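Local atomic coordinates of ADP-dependent (S)-NAD(P)H-hydrate dehydratase (Enterococcus faecalis, PDB entry 2R3B), a protein that probably catalyses the ADP-dependent dehydration of (6S)-NAD(P)HX, a hydrated and damaged form of NAD(P)H, so that the intact nicotinamide cofactor is restored. Residues K25-L28 with E29-T33; T102-L105 with T106-E110; Q129-K132 with M133-Q137. All coordinates share one frame; numbering follows the deposited sequence.

How the contacts relate
Each contact spans about two turns of one helix, contact 1 running off its C-terminal end, and each is partly buried, with an apolar face inward and mostly polar residues outward. Contacts 2 and 3 belong together: their centres are 11 Å apart, and in the Gln137 conformer described, NE2 meets Thr106 O at 2.8 Å, a probable hydrogen bond between helices 102-111 and 125-137. Contact 1 lies across the chain's centre from contact 3. Its apolar face packs on helices, whereas contacts 2 and 3 also rest on the central sheet. Contact 1 brings two carboxylates together, contact 2 adds a threonine hydroxyl to the backbone bonding, and contact 3 relies on aliphatic and selenium packing.

Contact 1: K25-L28 with E29-T33; sequences KDIL and EEVIT
Glu29 folds back along the preceding turn of helix 25-31, over the carbonyl of Lys25. Its CB lies 3.7 Å from Asp26 O, and CG, placed beside the backbone N by a chi1 of -66°, comes 3.6 Å from Lys25 O. From there the chain runs out extended, and CD is still near that same carbonyl oxygen. At the tip, OE1 stands 3.9 Å from Asp26 OD1. The two carboxylate planes are turned 43° against each other, and no hydrogen bond joins them; two negative groups this close probably disfavour each other somewhat, although both residues lie on the exposed side, where solvent would probably screen them in solution.

The backbone beneath is regular. Glu29 N, Glu30 N, Val31 N and Ile32 N donate in turn to the carbonyl oxygens of Lys25, Asp26, Ile27 and Leu28, and the last of these bonds, Ile32 N to Leu28 O, measures 2.9 Å. Its donor, Ile32, is the first residue to leave helical phi/psi, its psi having swung to 106°.

The inner face is aliphatic. Ile27 CG1 meets Val31 CG2 at 4.2 Å, and Leu28 CB approaches Ile32 CD1 at 4.3 Å, each pair four residues apart. Glu30 extends along the flank, its OE1 passing 4.1 Å from Ile27 CD1 while forming a salt bridge with Arg21 NH2.

Ile27 and Leu28 pack on Tyr260 of helix 252-269, with Leu28 also reaching Leu261; on helix 278-292, Leu28 touches Tyr292 and Ile32 touches Met289. Just beyond the helix, Ile32 packs on Tyr274 of the second subunit, whose hydroxyl is hydrogen-bonded to Thr33 O; this short N-terminal helix thus lies against two C-terminal helices and ends at a subunit interface.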
# COMPACT_ATOMS: atom_id res chain seq x y z
N LYS B 25 15.68 23.25 -19.20
CA LYS B 25 14.61 22.50 -19.81
C LYS B 25 14.91 22.10 -21.24
O LYS B 25 14.28 21.21 -21.78
CB LYS B 25 13.32 23.31 -19.75
CG LYS B 25 12.78 23.46 -18.35
CD LYS B 25 11.53 24.35 -18.31
CE LYS B 25 11.05 24.55 -16.89
NZ LYS B 25 9.70 25.19 -16.90
N ASP B 26 15.84 22.82 -21.88
CA ASP B 26 16.30 22.46 -23.18
C ASP B 26 16.71 20.94 -23.31
O ASP B 26 16.45 20.27 -24.33
CB ASP B 26 17.57 23.26 -23.54
CG ASP B 26 17.32 24.54 -24.19
OD1 ASP B 26 16.15 24.90 -24.44
OD2 ASP B 26 18.36 25.19 -24.46
N ILE B 27 17.38 20.42 -22.30
CA ILE B 27 17.80 19.03 -22.34
C ILE B 27 16.61 18.06 -22.35
O ILE B 27 16.68 16.97 -22.95
CB ILE B 27 18.76 18.74 -21.17
CG1 ILE B 27 19.53 17.44 -21.40
CG2 ILE B 27 18.02 18.74 -19.82
CD1 ILE B 27 20.52 17.47 -22.56
N LEU B 28 15.51 18.46 -21.70
CA LEU B 28 14.32 17.63 -21.63
C LEU B 28 13.63 17.60 -23.00
O LEU B 28 13.18 16.57 -23.46
CB LEU B 28 13.37 18.11 -20.53
CG LEU B 28 13.89 18.12 -19.09
CD1 LEU B 28 12.78 18.62 -18.18
CD2 LEU B 28 14.39 16.72 -18.66
N GLU B 29 13.59 18.75 -23.67
CA GLU B 29 12.99 18.81 -25.00
C GLU B 29 13.75 18.00 -26.02
O GLU B 29 13.14 17.37 -26.89
CB GLU B 29 12.89 20.31 -25.44
CG GLU B 29 11.91 21.04 -24.55
CD GLU B 29 11.92 22.54 -24.75
OE1 GLU B 29 12.82 23.05 -25.48
OE2 GLU B 29 11.03 23.19 -24.16
N GLU B 30 15.06 17.96 -25.87
CA GLU B 30 15.94 17.24 -26.74
C GLU B 30 15.77 15.75 -26.54
O GLU B 30 15.63 15.02 -27.51
CB GLU B 30 17.39 17.63 -26.45
CG GLU B 30 18.41 16.92 -27.33
CD GLU B 30 19.87 17.30 -27.07
OE1 GLU B 30 20.16 18.42 -26.57
OE2 GLU B 30 20.73 16.45 -27.38
N VAL B 31 15.80 15.32 -25.29
CA VAL B 31 15.86 13.88 -24.94
C VAL B 31 14.50 13.18 -24.99
O VAL B 31 14.38 12.06 -25.52
CB VAL B 31 16.50 13.72 -23.52
CG1 VAL B 31 16.39 12.26 -23.01
CG2 VAL B 31 17.95 14.16 -23.55
N ILE B 32 13.46 13.81 -24.43
CA ILE B 32 12.17 13.15 -24.28
C ILE B 32 11.42 13.32 -25.57
O ILE B 32 10.95 14.40 -25.87
CB ILE B 32 11.35 13.71 -23.12
CG1 ILE B 32 12.15 13.59 -21.80
CG2 ILE B 32 9.96 13.01 -23.05
CD1 ILE B 32 11.49 14.29 -20.62
N THR B 33 11.33 12.24 -26.33
CA THR B 33 10.71 12.25 -27.64
C THR B 33 9.27 11.73 -27.56
O THR B 33 8.90 10.97 -26.66
CB THR B 33 11.56 11.44 -28.64
OG1 THR B 33 11.87 10.17 -28.11
CG2 THR B 33 12.90 12.19 -28.94

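Contact 2: T102-L105 with T106-E110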
# COMPACT_ATOMS: atom_id res chain seq x y z
N THR B 102 20.27 -18.42 -9.46
CA THR B 102 21.49 -18.14 -10.24
C THR B 102 21.23 -18.15 -11.75
O THR B 102 21.65 -17.27 -12.47
CB THR B 102 22.58 -19.20 -9.93
OG1 THR B 102 22.75 -19.27 -8.52
CG2 THR B 102 23.95 -18.82 -10.59
N VAL B 103 20.56 -19.18 -12.23
CA VAL B 103 20.31 -19.33 -13.66
C VAL B 103 19.34 -18.28 -14.17
O VAL B 103 19.58 -17.62 -15.18
CB VAL B 103 19.85 -20.75 -13.97
CG1 VAL B 103 19.47 -20.87 -15.48
CG2 VAL B 103 20.98 -21.75 -13.54
N LEU B 104 18.25 -18.09 -13.45
CA LEU B 104 17.23 -17.11 -13.85
C LEU B 104 17.78 -15.69 -13.83
O LEU B 104 17.52 -14.90 -14.73
CB LEU B 104 16.04 -17.23 -12.92
CG LEU B 104 14.86 -16.33 -13.30
CD1 LEU B 104 14.47 -16.50 -14.78
CD2 LEU B 104 13.69 -16.64 -12.36
N LEU B 105 18.58 -15.36 -12.84
CA LEU B 105 19.14 -14.01 -12.77
C LEU B 105 20.12 -13.78 -13.94
O LEU B 105 20.13 -12.72 -14.58
CB LEU B 105 19.76 -13.75 -11.41
CG LEU B 105 21.17 -14.12 -11.00
CD1 LEU B 105 22.20 -13.14 -11.61
CD2 LEU B 105 21.25 -14.07 -9.46
N THR B 106 20.88 -14.82 -14.30
CA THR B 106 21.73 -14.75 -15.47
C THR B 106 20.94 -14.57 -16.76
O THR B 106 21.33 -13.81 -17.63
CB THR B 106 22.61 -16.03 -15.50
OG1 THR B 106 23.41 -16.04 -14.29
CG2 THR B 106 23.46 -16.10 -16.75
N ASN B 107 19.78 -15.21 -16.85
CA ASN B 107 18.92 -15.10 -18.00
C ASN B 107 18.41 -13.68 -18.17
O ASN B 107 18.45 -13.12 -19.27
CB ASN B 107 17.75 -16.06 -17.84
CG ASN B 107 17.01 -16.34 -19.10
OD1 ASN B 107 17.18 -15.70 -20.15
ND2 ASN B 107 16.20 -17.37 -19.03
N VAL B 108 17.91 -13.11 -17.08
CA VAL B 108 17.36 -11.77 -17.16
C VAL B 108 18.45 -10.73 -17.43
O VAL B 108 18.23 -9.77 -18.18
CB VAL B 108 16.45 -11.38 -15.95
CG1 VAL B 108 15.33 -12.43 -15.76
CG2 VAL B 108 17.20 -11.18 -14.68
N VAL B 109 19.62 -10.90 -16.86
CA VAL B 109 20.72 -9.99 -17.19
C VAL B 109 21.14 -10.10 -18.67
O VAL B 109 21.40 -9.09 -19.33
CB VAL B 109 21.93 -10.24 -16.26
CG1 VAL B 109 23.16 -9.54 -16.81
CG2 VAL B 109 21.58 -9.83 -14.84
N GLU B 110 21.16 -11.33 -19.19
CA GLU B 110 21.53 -11.57 -20.60
C GLU B 110 20.58 -10.86 -21.59
O GLU B 110 21.02 -10.37 -22.62
CB GLU B 110 21.53 -13.05 -20.88
CG GLU B 110 22.24 -13.46 -22.15
CD GLU B 110 21.39 -13.31 -23.41
OE1 GLU B 110 20.12 -13.33 -23.34
OE2 GLU B 110 22.01 -13.22 -24.52
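Thr106 bonds twice to Thr102 O in helix 102-111, the segment between strands 95-97 and 114-117 of the ribokinase-like fold. Its backbone N donates over 3.2 Å and its hydroxyl OG1 over 2.8 Å, from opposite faces of the carbonyl plane. This intrahelical threonine bond depends on chi1 (-60°), which sets OG1 beside the backbone N and turns it back toward the previous turn.

Further along, Asn107 N, Val108 N and Val109 N donate to Val103 O, Leu104 O and Leu105 O, the last two with N-H...O angles of 165°. Leu104 CD1 and Val108 CG1 make the aliphatic pair, 4.3 Å apart. Both residues also touch Val97 of strand 95-97, the sheet's outermost strand within this chain, and Gln55 of the second subunit. Leu105, Val108 and Val109 reach Ile78 of strand 74-78, so the buried side of the helix rests on the sheet.

Asn107 is exposed, its OD1 hydrogen-bonded to Gln111 NE2 one turn on. On the inner flank, Leu105 has CG between its backbone N and carbonyl carbon (chi1 86°), which carries CD1 to 3.4 Å from Thr106 N.

Contact 3: Q129-K132 with M133-Q137; sequences QILK and MVLAQ
Helix 125-137 is the crossover of a beta-alpha-beta unit, linking the parallel strands 114-117 and 143-147, and within its last turns Leu131 and Leu135 form the closest aliphatic pair. Leu131 CG lies 3.9 Å from Leu135 CD1, while Leu131 CD1 packs against Leu135 CG at 4.0 Å, so the branched ends lie against each other at an oblique angle. Leu131 sends CG anti to its own backbone N (chi1 178°), whereas in Leu135 CG sits beside the backbone N (chi1 -70°) and leans back to 3.3 Å from Leu131 O. The two branches are thereby brought together across one turn. A second pair, Ile130 CG2 and Val134 CG2, meets at 4.3 Å on the buried side.

Met133, present as selenomethionine, lies on the flank facing helix 102-111, where it touches Thr106. In the conformer described, one of two deposited, CG lies 3.3 Å from Gln129 O, and the selenium passes over the aliphatic part of Gln129, with SE 4.1 Å from Gln129 CG. The Met133 chain then bends at its last torsion.

Four backbone bonds run beneath these side chains. Met133 N, Val134 N, Leu135 N and Ala136 N donate to Gln129 O, Ile130 O, Leu131 O and Lys132 O, all at 2.9 Å; the Leu135 N bond is the straightest, with an N-H...O angle of 169°.

The apolar residues divide among several neighbours. Val134 rests on Ile115 and Ile117 of strand 114-117, and Leu131 on Ile117; on helix 149-156, Leu131 touches Leu153 and Leu135 touches Phe154, while Ile130 turns to Leu105 of helix 102-111. A helix with one aliphatic face laid on the strand that precedes it and a flank against each neighbouring helix is the arrangement of the alpha/beta/alpha core in the ribokinase-like superfamily.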
# COMPACT_ATOMS: atom_id res chain seq x y z
N GLN B 129 29.68 -11.25 -4.92
CA GLN B 129 29.50 -12.26 -5.94
C GLN B 129 28.61 -11.81 -7.07
O GLN B 129 28.94 -12.01 -8.23
CB GLN B 129 28.89 -13.54 -5.34
CG GLN B 129 28.63 -14.62 -6.38
CD GLN B 129 28.35 -15.99 -5.75
OE1 GLN B 129 27.62 -16.09 -4.78
NE2 GLN B 129 28.94 -17.04 -6.31
N ILE B 130 27.46 -11.22 -6.73
CA ILE B 130 26.54 -10.74 -7.76
C ILE B 130 27.20 -9.68 -8.66
O ILE B 130 27.08 -9.71 -9.89
CB ILE B 130 25.24 -10.15 -7.15
CG1 ILE B 130 24.48 -11.19 -6.31
CG2 ILE B 130 24.29 -9.69 -8.28
CD1 ILE B 130 23.71 -12.23 -7.15
N LEU B 131 27.92 -8.74 -8.05
CA LEU B 131 28.66 -7.73 -8.85
C LEU B 131 29.65 -8.40 -9.82
O LEU B 131 29.70 -8.07 -10.99
CB LEU B 131 29.41 -6.74 -7.95
CG LEU B 131 30.24 -5.68 -8.67
CD1 LEU B 131 29.36 -4.83 -9.56
CD2 LEU B 131 30.99 -4.81 -7.67
N LYS B 132 30.44 -9.34 -9.33
CA LYS B 132 31.37 -10.04 -10.23
C LYS B 132 30.65 -10.75 -11.37
O LYS B 132 31.12 -10.71 -12.49
CB LYS B 132 32.16 -11.10 -9.49
CG LYS B 132 33.14 -10.60 -8.49
CD LYS B 132 33.92 -11.80 -7.97
CE LYS B 132 34.44 -11.64 -6.59
NZ LYS B 132 35.00 -12.98 -6.21
N MSE B 133 29.54 -11.44 -11.06
CA MSE B 133 28.78 -12.14 -12.10
C MSE B 133 28.32 -11.15 -13.14
O MSE B 133 28.46 -11.39 -14.33
CB MSE B 133 27.60 -12.92 -11.51
CG MSE B 133 28.01 -14.10 -10.66
SE MSE B 133 26.50 -14.99 -9.82
CE MSE B 133 25.54 -15.33 -11.31
N VAL B 134 27.80 -10.01 -12.69
CA VAL B 134 27.29 -9.01 -13.63
C VAL B 134 28.37 -8.39 -14.46
O VAL B 134 28.22 -8.19 -15.66
CB VAL B 134 26.51 -7.90 -12.87
CG1 VAL B 134 26.30 -6.66 -13.77
CG2 VAL B 134 25.21 -8.47 -12.35
N LEU B 135 29.49 -8.05 -13.84
CA LEU B 135 30.60 -7.49 -14.58
C LEU B 135 31.11 -8.52 -15.60
O LEU B 135 31.45 -8.15 -16.70
CB LEU B 135 31.73 -7.09 -13.65
CG LEU B 135 31.44 -5.88 -12.76
CD1 LEU B 135 32.57 -5.70 -11.74
CD2 LEU B 135 31.27 -4.64 -13.59
N ALA B 136 31.17 -9.79 -15.21
CA ALA B 136 31.67 -10.85 -16.11
C ALA B 136 30.73 -11.02 -17.30
O ALA B 136 31.17 -11.22 -18.44
CB ALA B 136 31.79 -12.16 -15.37
N GLN B 137 29.43 -10.94 -17.02
CA GLN B 137 28.39 -11.19 -18.01
C GLN B 137 28.12 -10.03 -18.97
O GLN B 137 27.53 -10.20 -20.03
CB GLN B 137 27.09 -11.55 -17.28
CG GLN B 137 26.16 -12.31 -18.14
CD GLN B 137 24.83 -12.63 -17.50
OE1 GLN B 137 24.73 -12.77 -16.27
NE2 GLN B 137 23.83 -12.82 -18.34